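PDB 4PW0: Alpha/beta hydrolase fold protein from Chitinophaga pinensis, which probably acts as a hydrolase of the alpha/beta hydrolase fold, its exact reaction and substrate being unknown. Local coordinates for residues A[17-22]-A[26-31]; A[70-75]-A[92-97]. All coordinates share one frame; numbering follows the deposited sequence.

Contact 1. Residues A[17-22]-A[26-31]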
ATOM      1  N   GLN A  17      17.132 -25.987 -13.166  1.00 24.06           N
ATOM      2  CA  GLN A  17      18.178 -26.683 -12.438  1.00 24.12           C
ATOM      3  C   GLN A  17      17.564 -27.691 -11.483  1.00 27.01           C
ATOM      4  O   GLN A  17      16.364 -27.635 -11.170  1.00 24.66           O
ATOM      5  CB  GLN A  17      19.068 -25.710 -11.705  1.00 27.89           C
ATOM      6  CG  GLN A  17      19.745 -24.712 -12.630  1.00 28.89           C
ATOM      7  CD  GLN A  17      20.727 -23.807 -11.911  1.00 31.11           C
ATOM      8  OE1 GLN A  17      20.501 -22.593 -11.749  1.00 35.11           O
ATOM      9  NE2 GLN A  17      21.811 -24.385 -11.449  1.00 33.55           N
ATOM     10  N   TYR A  18      18.375 -28.645 -11.054  1.00 25.63           N
ATOM     11  CA  TYR A  18      17.896 -29.719 -10.224  1.00 26.04           C
ATOM     12  C   TYR A  18      18.893 -29.940  -9.118  1.00 27.06           C
ATOM     13  O   TYR A  18      20.134 -29.855  -9.325  1.00 30.76           O
ATOM     14  CB  TYR A  18      17.681 -31.021 -11.019  1.00 27.74           C
ATOM     15  CG  TYR A  18      16.807 -30.869 -12.227  1.00 27.00           C
ATOM     16  CD1 TYR A  18      15.398 -30.901 -12.135  1.00 26.99           C
ATOM     17  CD2 TYR A  18      17.369 -30.582 -13.448  1.00 29.15           C
ATOM     18  CE1 TYR A  18      14.633 -30.691 -13.260  1.00 30.98           C
ATOM     19  CE2 TYR A  18      16.602 -30.367 -14.575  1.00 31.02           C
ATOM     20  CZ  TYR A  18      15.232 -30.428 -14.472  1.00 31.49           C
ATOM     21  OH  TYR A  18      14.486 -30.196 -15.607  1.00 37.85           O
ATOM     22  N   ILE A  19      18.371 -30.232  -7.937  1.00 25.90           N
ATOM     23  CA  ILE A  19      19.201 -30.579  -6.782  1.00 26.20           C
ATOM     24  C   ILE A  19      18.576 -31.727  -6.010  1.00 26.91           C
ATOM     25  O   ILE A  19      17.368 -31.720  -5.729  1.00 26.12           O
ATOM     26  CB  ILE A  19      19.538 -29.385  -5.869  1.00 27.33           C
ATOM     27  CG1 ILE A  19      20.541 -29.802  -4.777  1.00 31.67           C
ATOM     28  CG2 ILE A  19      18.286 -28.777  -5.233  1.00 26.57           C
ATOM     29  CD1 ILE A  19      21.154 -28.629  -4.048  1.00 33.05           C
ATOM     30  N   GLU A  20      19.393 -32.747  -5.715  1.00 27.90           N
ATOM     31  CA  GLU A  20      18.935 -33.934  -5.014  0.50 28.51           C
ATOM     32  C   GLU A  20      19.170 -33.728  -3.522  1.00 27.56           C
ATOM     33  O   GLU A  20      20.297 -33.383  -3.102  1.00 32.13           O
ATOM     34  CB  GLU A  20      19.687 -35.168  -5.530  0.50 31.83           C
ATOM     35  CG  GLU A  20      19.625 -35.377  -7.051  0.50 37.43           C
ATOM     36  CD  GLU A  20      18.438 -36.215  -7.504  0.50 38.47           C
ATOM     37  OE1 GLU A  20      17.871 -36.951  -6.673  0.50 57.79           O
ATOM     38  OE2 GLU A  20      18.071 -36.158  -8.699  0.50 42.32           O
ATOM     39  N   VAL A  21      18.109 -33.911  -2.727  1.00 27.96           N
ATOM     40  CA  VAL A  21      18.109 -33.617  -1.287  1.00 29.43           C
ATOM     41  C   VAL A  21      17.320 -34.704  -0.549  1.00 30.18           C
ATOM     42  O   VAL A  21      16.126 -34.857  -0.794  1.00 30.00           O
ATOM     43  CB  VAL A  21      17.346 -32.276  -1.035  1.00 34.11           C
ATOM     44  CG1 VAL A  21      17.428 -31.884   0.418  1.00 40.28           C
ATOM     45  CG2 VAL A  21      17.899 -31.134  -1.893  1.00 36.06           C
ATOM     46  N   ASN A  22      17.960 -35.515   0.295  1.00 33.38           N
ATOM     47  CA  ASN A  22      17.210 -36.481   1.110  0.60 35.57           C
ATOM     48  C   ASN A  22      16.252 -37.332   0.251  1.00 33.78           C
ATOM     49  O   ASN A  22      15.081 -37.550   0.626  1.00 33.80           O
ATOM     50  CB  ASN A  22      16.440 -35.714   2.213  0.60 44.09           C
ATOM     51  CG  ASN A  22      15.720 -36.618   3.205  0.60 53.67           C
ATOM     52  OD1 ASN A  22      16.157 -37.738   3.505  0.60 62.34           O
ATOM     53  ND2 ASN A  22      14.606 -36.112   3.746  0.60 46.86           N
ATOM     54  N   TYR A  26      14.610 -31.686  -6.462  1.00 23.20           N
ATOM     55  CA  TYR A  26      13.921 -30.379  -6.539  1.00 20.66           C
ATOM     56  C   TYR A  26      14.335 -29.638  -7.793  1.00 21.89           C
ATOM     57  O   TYR A  26      15.541 -29.446  -8.034  1.00 23.59           O
ATOM     58  CB  TYR A  26      14.218 -29.535  -5.313  1.00 21.05           C
ATOM     59  CG  TYR A  26      13.594 -30.042  -4.039  1.00 19.85           C
ATOM     60  CD1 TYR A  26      12.309 -29.646  -3.649  1.00 21.46           C
ATOM     61  CD2 TYR A  26      14.283 -30.893  -3.200  1.00 24.04           C
ATOM     62  CE1 TYR A  26      11.750 -30.106  -2.489  1.00 22.90           C
ATOM     63  CE2 TYR A  26      13.723 -31.352  -2.010  1.00 23.32           C
ATOM     64  CZ  TYR A  26      12.454 -30.943  -1.644  1.00 22.54           C
ATOM     65  OH  TYR A  26      11.824 -31.412  -0.508  1.00 23.90           O
ATOM     66  N   ALA A  27      13.330 -29.205  -8.560  1.00 20.39           N
ATOM     67  CA  ALA A  27      13.514 -28.374  -9.718  1.00 20.92           C
ATOM     68  C   ALA A  27      13.396 -26.884  -9.320  1.00 20.00           C
ATOM     69  O   ALA A  27      12.501 -26.488  -8.558  1.00 20.25           O
ATOM     70  CB  ALA A  27      12.475 -28.705 -10.786  1.00 21.64           C
ATOM     71  N   TYR A  28      14.296 -26.056  -9.852  1.00 18.62           N
ATOM     72  CA  TYR A  28      14.311 -24.656  -9.515  1.00 18.70           C
ATOM     73  C   TYR A  28      14.975 -23.843 -10.595  1.00 21.03           C
ATOM     74  O   TYR A  28      15.622 -24.387 -11.511  1.00 21.79           O
ATOM     75  CB  TYR A  28      15.003 -24.433  -8.170  1.00 19.11           C
ATOM     76  CG  TYR A  28      16.507 -24.634  -8.203  1.00 21.10           C
ATOM     77  CD1 TYR A  28      17.050 -25.911  -8.107  1.00 22.37           C
ATOM     78  CD2 TYR A  28      17.379 -23.560  -8.320  1.00 21.92           C
ATOM     79  CE1 TYR A  28      18.442 -26.089  -8.109  1.00 23.49           C
ATOM     80  CE2 TYR A  28      18.748 -23.736  -8.351  1.00 26.33           C
ATOM     81  CZ  TYR A  28      19.259 -25.010  -8.223  1.00 24.89           C
ATOM     82  OH  TYR A  28      20.640 -25.158  -8.261  1.00 31.89           O
ATOM     83  N   ARG A  29      14.789 -22.552 -10.498  1.00 19.77           N
ATOM     84  CA  ARG A  29      15.494 -21.571 -11.320  1.00 19.90           C
ATOM     85  C   ARG A  29      16.014 -20.435 -10.480  1.00 21.10           C
ATOM     86  O   ARG A  29      15.426 -20.050  -9.461  1.00 21.61           O
ATOM     87  CB  ARG A  29      14.627 -21.062 -12.479  1.00 19.85           C
ATOM     88  CG  ARG A  29      13.990 -22.123 -13.326  1.00 20.92           C
ATOM     89  CD  ARG A  29      13.230 -21.586 -14.512  1.00 23.72           C
ATOM     90  NE  ARG A  29      12.457 -22.598 -15.174  1.00 23.65           N
ATOM     91  CZ  ARG A  29      11.254 -22.445 -15.710  1.00 22.24           C
ATOM     92  NH1 ARG A  29      10.626 -21.266 -15.642  1.00 23.26           N
ATOM     93  NH2 ARG A  29      10.671 -23.473 -16.264  1.00 22.28           N
ATOM     94  N   SER A  30      17.147 -19.894 -10.891  1.00 21.25           N
ATOM     95  CA  SER A  30      17.770 -18.769 -10.234  1.00 21.09           C
ATOM     96  C   SER A  30      17.863 -17.628 -11.233  1.00 23.23           C
ATOM     97  O   SER A  30      18.421 -17.783 -12.342  1.00 24.95           O
ATOM     98  CB  SER A  30      19.145 -19.128  -9.673  1.00 23.89           C
ATOM     99  OG  SER A  30      19.704 -18.063  -8.954  1.00 26.62           O
ATOM    100  N   LEU A  31      17.233 -16.514 -10.885  1.00 21.47           N
ATOM    101  CA  LEU A  31      17.209 -15.340 -11.721  1.00 22.82           C
ATOM    102  C   LEU A  31      18.025 -14.245 -11.136  1.00 22.18           C
ATOM    103  O   LEU A  31      18.193 -14.118  -9.918  1.00 24.94           O
ATOM    104  CB  LEU A  31      15.785 -14.825 -11.927  1.00 23.01           C
ATOM    105  CG  LEU A  31      14.891 -15.592 -12.886  1.00 26.93           C
ATOM    106  CD1 LEU A  31      14.653 -17.035 -12.527  1.00 29.35           C
ATOM    107  CD2 LEU A  31      13.550 -14.865 -13.022  1.00 27.37           C
TER
HETATM  108  O   HOH W   1      18.464 -21.211 -13.186  1.00 23.98           O
HETATM  109  O   HOH W   2      21.737 -27.695  -8.773  1.00 40.63           O

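Contact 2. Residues A[70-75]-A[92-97]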
ATOM      1  N   ASP A  70       9.929 -25.636  -7.515  1.00 17.58           N
ATOM      2  CA  ASP A  70       8.827 -26.540  -7.332  1.00 17.34           C
ATOM      3  C   ASP A  70       9.026 -27.288  -6.024  1.00 18.70           C
ATOM      4  O   ASP A  70      10.065 -27.975  -5.814  1.00 18.97           O
ATOM      5  CB  ASP A  70       8.688 -27.531  -8.449  1.00 18.10           C
ATOM      6  CG  ASP A  70       8.147 -26.965  -9.745  1.00 20.14           C
ATOM      7  OD1 ASP A  70       7.290 -26.055  -9.711  1.00 19.30           O
ATOM      8  OD2 ASP A  70       8.578 -27.479 -10.850  1.00 20.12           O
ATOM      9  N   ASN A  71       8.095 -27.155  -5.102  1.00 17.68           N
ATOM     10  CA  ASN A  71       8.154 -27.921  -3.871  1.00 18.02           C
ATOM     11  C   ASN A  71       7.963 -29.434  -4.198  1.00 18.12           C
ATOM     12  O   ASN A  71       7.622 -29.809  -5.312  1.00 18.47           O
ATOM     13  CB  ASN A  71       7.139 -27.350  -2.877  1.00 18.09           C
ATOM     14  CG  ASN A  71       7.569 -27.509  -1.422  1.00 18.58           C
ATOM     15  OD1 ASN A  71       8.258 -28.480  -1.039  1.00 20.30           O
ATOM     16  ND2 ASN A  71       7.197 -26.528  -0.581  1.00 18.58           N
ATOM     17  N   LYS A  72       8.145 -30.302  -3.189  1.00 18.68           N
ATOM     18  CA  LYS A  72       8.188 -31.740  -3.373  1.00 19.41           C
ATOM     19  C   LYS A  72       6.934 -32.208  -4.110  1.00 19.41           C
ATOM     20  O   LYS A  72       5.802 -31.841  -3.777  1.00 18.43           O
ATOM     21  CB  LYS A  72       8.277 -32.408  -2.008  1.00 19.82           C
ATOM     22  CG  LYS A  72       8.353 -33.932  -2.095  1.00 21.85           C
ATOM     23  CD  LYS A  72       8.424 -34.581  -0.716  1.00 23.21           C
ATOM     24  CE  LYS A  72       9.751 -34.361  -0.043  1.00 26.17           C
ATOM     25  NZ  LYS A  72       9.752 -35.089   1.280  1.00 29.29           N
ATOM     26  N   GLY A  73       7.147 -32.977  -5.175  1.00 18.79           N
ATOM     27  CA  GLY A  73       6.090 -33.550  -5.964  1.00 19.95           C
ATOM     28  C   GLY A  73       5.452 -32.678  -7.028  1.00 19.13           C
ATOM     29  O   GLY A  73       4.663 -33.149  -7.824  1.00 20.68           O
ATOM     30  N   VAL A  74       5.744 -31.395  -6.980  1.00 18.42           N
ATOM     31  CA  VAL A  74       5.106 -30.434  -7.896  1.00 18.09           C
ATOM     32  C   VAL A  74       5.924 -30.339  -9.184  1.00 19.11           C
ATOM     33  O   VAL A  74       7.113 -30.083  -9.134  1.00 19.88           O
ATOM     34  CB  VAL A  74       5.021 -29.051  -7.228  1.00 17.39           C
ATOM     35  CG1 VAL A  74       4.379 -28.035  -8.176  1.00 19.95           C
ATOM     36  CG2 VAL A  74       4.218 -29.146  -5.961  1.00 19.41           C
ATOM     37  N   GLY A  75       5.279 -30.501 -10.334  1.00 20.09           N
ATOM     38  CA  GLY A  75       5.950 -30.250 -11.611  1.00 23.74           C
ATOM     39  C   GLY A  75       7.137 -31.191 -11.766  1.00 22.32           C
ATOM     40  O   GLY A  75       7.027 -32.396 -11.468  1.00 21.52           O
ATOM     41  N   ALA A  92      10.515 -27.380   1.925  1.00 19.34           N
ATOM     42  CA  ALA A  92      11.150 -26.223   1.368  1.00 19.66           C
ATOM     43  C   ALA A  92      12.462 -25.884   2.058  1.00 20.46           C
ATOM     44  O   ALA A  92      13.429 -25.500   1.432  1.00 21.21           O
ATOM     45  CB  ALA A  92      10.215 -25.002   1.398  1.00 18.38           C
ATOM     46  N   LEU A  93      12.480 -26.000   3.376  1.00 20.10           N
ATOM     47  CA  LEU A  93      13.677 -25.718   4.128  1.00 21.50           C
ATOM     48  C   LEU A  93      14.820 -26.678   3.793  1.00 22.09           C
ATOM     49  O   LEU A  93      15.961 -26.236   3.692  1.00 24.92           O
ATOM     50  CB  LEU A  93      13.367 -25.761   5.625  1.00 22.34           C
ATOM     51  CG  LEU A  93      12.679 -24.520   6.193  1.00 23.60           C
ATOM     52  CD1 LEU A  93      12.110 -24.822   7.585  1.00 25.77           C
ATOM     53  CD2 LEU A  93      13.631 -23.346   6.221  1.00 24.21           C
ATOM     54  N   GLU A  94      14.515 -27.955   3.564  1.00 22.51           N
ATOM     55  CA  GLU A  94      15.590 -28.903   3.196  0.70 24.15           C
ATOM     56  C   GLU A  94      16.183 -28.487   1.841  1.00 24.25           C
ATOM     57  O   GLU A  94      17.391 -28.536   1.629  1.00 25.70           O
ATOM     58  CB  GLU A  94      15.130 -30.377   3.247  0.70 27.76           C
ATOM     59  CG  GLU A  94      14.289 -30.907   2.094  0.70 26.35           C
ATOM     60  CD  GLU A  94      13.989 -32.403   2.120  0.70 27.05           C
ATOM     61  OE1 GLU A  94      14.408 -33.095   3.083  0.70 31.51           O
ATOM     62  OE2 GLU A  94      13.300 -32.881   1.180  0.70 23.53           O
ATOM     63  N   PHE A  95      15.335 -28.035   0.927  1.00 21.89           N
ATOM     64  CA  PHE A  95      15.763 -27.564  -0.375  1.00 22.16           C
ATOM     65  C   PHE A  95      16.633 -26.334  -0.272  1.00 24.00           C
ATOM     66  O   PHE A  95      17.712 -26.282  -0.868  1.00 24.38           O
ATOM     67  CB  PHE A  95      14.529 -27.297  -1.271  1.00 20.86           C
ATOM     68  CG  PHE A  95      14.803 -26.411  -2.445  1.00 21.60           C
ATOM     69  CD1 PHE A  95      15.590 -26.827  -3.504  1.00 23.39           C
ATOM     70  CD2 PHE A  95      14.278 -25.116  -2.481  1.00 21.40           C
ATOM     71  CE1 PHE A  95      15.856 -25.976  -4.552  1.00 23.35           C
ATOM     72  CE2 PHE A  95      14.549 -24.274  -3.523  1.00 23.07           C
ATOM     73  CZ  PHE A  95      15.360 -24.693  -4.561  1.00 21.27           C
ATOM     74  N   ILE A  96      16.173 -25.326   0.461  1.00 21.53           N
ATOM     75  CA  ILE A  96      16.862 -24.047   0.524  1.00 23.56           C
ATOM     76  C   ILE A  96      18.229 -24.251   1.201  1.00 27.38           C
ATOM     77  O   ILE A  96      19.250 -23.725   0.750  1.00 26.81           O
ATOM     78  CB  ILE A  96      16.020 -23.044   1.319  1.00 21.96           C
ATOM     79  CG1 ILE A  96      14.710 -22.733   0.573  1.00 22.11           C
ATOM     80  CG2 ILE A  96      16.813 -21.788   1.576  1.00 26.31           C
ATOM     81  CD1 ILE A  96      13.674 -22.068   1.462  1.00 22.47           C
ATOM     82  N   THR A  97      18.217 -25.052   2.272  1.00 26.86           N
ATOM     83  CA  THR A  97      19.466 -25.308   2.971  0.60 28.65           C
ATOM     84  C   THR A  97      20.438 -26.135   2.106  1.00 29.01           C
ATOM     85  O   THR A  97      21.657 -25.869   2.164  1.00 29.98           O
ATOM     86  CB  THR A  97      19.229 -25.912   4.354  0.60 22.54           C
ATOM     87  OG1 THR A  97      18.411 -27.077   4.241  0.60 29.29           O
ATOM     88  CG2 THR A  97      18.573 -24.903   5.247  0.60 25.09           C
TER
HETATM   89  O   HOH W   3      13.154 -35.433   0.653  1.00 33.08           O
HETATM   90  O   HOH W   4      11.403 -34.053   3.117  1.00 42.68           O

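Contact 1. Residues A[17-22]-A[26-31]
I19 and Y28 meet on one face of the beta hairpin that opens the alpha/beta hydrolase sheet, I19 CG2 lying 3.9 Å from Y28 CE1. A chi1 of 72°, with CG tucked between backbone N and C, folds the Y28 ring back toward strand 17-21. Q17 CB then rests over one face of that ring, 3.8 Å from the Y28 ring centroid, a CH-pi contact. With an alanine in place of this tyrosine, Q17 CB and I19 CG2 would probably lose the ring they pack on, and the water bridging to Y18 O one of its partners. Further along, V21 CG2 reaches Y26 CD2 at 3.9 Å, the two side chains crossing at about a right angle, while helix 85-98 lies against this face through F95. On the other face Y18 CE1 touches A27 CB. Two antiparallel hydrogen-bonded pairs, Q17 with Y28 and I19 with Y26, zip the backbones together; the N-H...O angle from Q17 N to Y28 O is 168°. At the polar edge one water donates to Q17 OE1 and accepts from S30 N. A second water donates to Y18 O at 2.7 Å and lies 2.8 Å from Y28 OH.

Contact 2. Residues A[70-75]-A[92-97]
A92 CB meets the end of the N71 side chain where the turn after strand 66-69 comes up to helix 85-98, and lies 3.9 Å from N71 ND2. That amide nitrogen is taken by M88 O, one helical turn earlier, while N71 OD1 turns back to accept from K72 N at 2.8 Å, in the carbonyl plane and on a lone pair. With its two ends held this way, the amide has its rotation fixed beside A92. The turn itself is a type II beta turn from N71 to V74, closed by V74 N to N71 O, in the loop that joins strand 66-69 to helix 85-98, one of the strand-to-helix connections of the alpha/beta hydrolase fold. Next on the helix comes E94, which in one of its two conformers stretches out across K72 at about a right angle. K72 bends at its third torsion (chi3 -72°), yet K72 NZ stays 4.2 Å from E94 OE2, too far for a salt bridge. Two waters lie between them: one accepts from K72 NZ at 2.7 Å and sits a weak 3.0 Å from E94 OE2, the other lies 2.6 Å from E94 OE2 and is held only weakly by K72 NZ. The same E94 OE2 is also bonded to Y26 OH, and E94 OE1 to N22 ND2.

How the contacts relate
From the N terminus, contact 1 comes first: 17-22 runs along the outer edge of the sheet, and a short turn brings 26-31 back beside it. Contact 2 opens later, after strand 66-69, and closes when helix 85-98 returns to the loop leaving that strand. The two are in series, neither nested nor crossed, but their centres lie only about 8 Å apart and they touch directly. A27 O probably accepts from D70 N at 2.9 Å, carrying the backbone bonding of strand 24-31 into 70-75, while Y26 CB packs on F95 CD1 at 3.5 Å. Together they tie the edge hairpin to the neighbouring strand's loop and to the helix packed against the sheet.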